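Local coordinates for putative S-adenosylmethionine-dependent methyltransferase (Bacteroides thetaiotaomicron, PDB 1WYZ) that probably transfers methyl groups from S-adenosylmethionine as a methyltransferase of the RsmI-like family, at the interface of chains A and B. Coordinates in Å, arbitrary orientation; residue numbers count along the deposited sequence, not the author numbering. Chains: chain A/B, putative S-adenosylmethionine-dependent methyltransferase.

The interface of chains A and B. Residues chain A 126, 129, 204, 206, 208; chain B 114-117.
Short strand 115-117 of chain B packs against chain A through side chains and a bridging water, with no direct polar bond between the residues of this patch. A:Ile208 meets the ring of B:Pro117 tip to tip, CD1 lying 3.8 Å from the ring CD. From another direction A:Leu126 crosses at about a right angle, bringing CD2 to 3.7 Å from the ring CB and its carbonyl O near CB and CG. The selenomethionine A:Met129, its chain bent at chi3, adds its terminal methyl CE at 4.0 Å from the same CB. Next to the proline, A:Glu206 crosses B:Ile116 at about a right angle and turns both carboxylate oxygens toward methyl CD1, CD following at 3.4 Å. The glutamate reaches there with CG anti to the backbone N (chi1 175°) and an extended chain (chi2 -177°). B:Lys114 NZ stays 5.2 Å from OE2 of A:Glu206, too far for a salt bridge. An alanine here removes the carboxylate and would probably leave the B:Ile116 methyl less well packed and weaken any electrostatic pull on B:Lys114. Water 1 ties the backbones, 2.6 Å from A:Ile208 O, accepting from B:Val115 N at 2.8 Å (159° at H) and lying 2.9 Å from B:Val115 O. Two-fold symmetry repeats the patch, though the structure alone does not show that this dimer is the biological one. Helix 123-131, the start of strand 207-212 and the loop before it thus face strand 115-117 of chain B.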
loop_
_atom_site.group_PDB
_atom_site.type_symbol
_atom_site.label_atom_id
_atom_site.label_comp_id
_atom_site.label_asym_id
_atom_site.label_seq_id
_atom_site.Cartn_x
_atom_site.Cartn_y
_atom_site.Cartn_z
ATOM N N LEU A 126 -1.852 2.765 -4.823
ATOM C CA LEU A 126 -1.856 3.342 -6.162
ATOM C C LEU A 126 -3.055 4.287 -6.279
ATOM O O LEU A 126 -2.946 5.380 -6.854
ATOM C CB LEU A 126 -1.932 2.237 -7.222
ATOM C CG LEU A 126 -0.604 1.495 -7.446
ATOM C CD1 LEU A 126 -0.816 0.226 -8.276
ATOM C CD2 LEU A 126 0.399 2.437 -8.128
HETATM N N MSE A 129 -2.669 7.491 -4.368
HETATM C CA MSE A 129 -1.766 8.308 -5.157
HETATM C C MSE A 129 -2.437 9.073 -6.283
HETATM O O MSE A 129 -2.249 10.287 -6.419
HETATM C CB MSE A 129 -0.642 7.438 -5.729
HETATM C CG MSE A 129 0.381 6.936 -4.707
HETATM SE SE MSE A 129 1.568 5.571 -5.436
HETATM C CE MSE A 129 2.246 6.570 -6.962
ATOM N N GLU A 204 -4.268 -0.429 -17.932
ATOM C CA GLU A 204 -4.373 0.507 -19.055
ATOM C C GLU A 204 -5.744 0.677 -19.719
ATOM O O GLU A 204 -5.883 1.414 -20.693
ATOM C CB GLU A 204 -3.293 0.226 -20.103
ATOM C CG GLU A 204 -1.918 0.702 -19.637
ATOM C CD GLU A 204 -1.991 2.032 -18.878
ATOM O OE1 GLU A 204 -2.352 3.059 -19.499
ATOM O OE2 GLU A 204 -1.689 2.047 -17.664
ATOM N N GLU A 206 -7.506 1.293 -17.663
ATOM C CA GLU A 206 -7.520 2.113 -16.464
ATOM C C GLU A 206 -8.346 3.380 -16.512
ATOM O O GLU A 206 -8.396 4.076 -17.509
ATOM C CB GLU A 206 -6.075 2.473 -16.093
ATOM C CG GLU A 206 -5.934 3.438 -14.908
ATOM C CD GLU A 206 -4.486 3.844 -14.617
ATOM O OE1 GLU A 206 -3.711 3.013 -14.081
ATOM O OE2 GLU A 206 -4.133 5.003 -14.934
ATOM N N ILE A 208 -9.114 6.445 -13.518
ATOM C CA ILE A 208 -8.929 6.934 -12.156
ATOM C C ILE A 208 -9.102 8.427 -12.198
ATOM O O ILE A 208 -8.194 9.168 -12.577
ATOM C CB ILE A 208 -7.534 6.673 -11.602
ATOM C CG1 ILE A 208 -7.164 5.195 -11.780
ATOM C CG2 ILE A 208 -7.499 7.113 -10.126
ATOM C CD1 ILE A 208 -5.696 4.868 -11.528
ATOM N N LYS B 114 -5.367 13.328 -17.178
ATOM C CA LYS B 114 -5.093 11.916 -16.948
ATOM C C LYS B 114 -3.933 11.699 -15.977
ATOM O O LYS B 114 -2.800 12.123 -16.246
ATOM C CB LYS B 114 -4.755 11.250 -18.272
ATOM C CG LYS B 114 -4.493 9.772 -18.176
ATOM C CD LYS B 114 -5.763 9.033 -17.864
ATOM C CE LYS B 114 -5.552 7.561 -18.065
ATOM N NZ LYS B 114 -5.075 7.314 -19.448
ATOM N N VAL B 115 -4.216 11.038 -14.856
ATOM C CA VAL B 115 -3.190 10.756 -13.862
ATOM C C VAL B 115 -2.992 9.260 -13.911
ATOM O O VAL B 115 -3.956 8.497 -13.960
ATOM C CB VAL B 115 -3.631 11.125 -12.425
ATOM C CG1 VAL B 115 -2.420 11.149 -11.507
ATOM C CG2 VAL B 115 -4.356 12.457 -12.417
ATOM N N ILE B 116 -1.741 8.839 -13.892
ATOM C CA ILE B 116 -1.422 7.430 -13.941
ATOM C C ILE B 116 -0.357 7.118 -12.885
ATOM O O ILE B 116 0.751 7.658 -12.920
ATOM C CB ILE B 116 -0.917 7.070 -15.356
ATOM C CG1 ILE B 116 -0.238 5.708 -15.350
ATOM C CG2 ILE B 116 0.017 8.158 -15.843
ATOM C CD1 ILE B 116 -1.187 4.518 -15.235
ATOM N N PRO B 117 -0.694 6.258 -11.917
ATOM C CA PRO B 117 0.271 5.911 -10.870
ATOM C C PRO B 117 1.123 4.685 -11.191
ATOM O O PRO B 117 0.580 3.629 -11.525
ATOM C CB PRO B 117 -0.622 5.666 -9.661
ATOM C CG PRO B 117 -1.796 4.955 -10.308
ATOM C CD PRO B 117 -2.052 5.812 -11.546
HETATM O O HOH W 1 -6.565 9.591 -14.521
#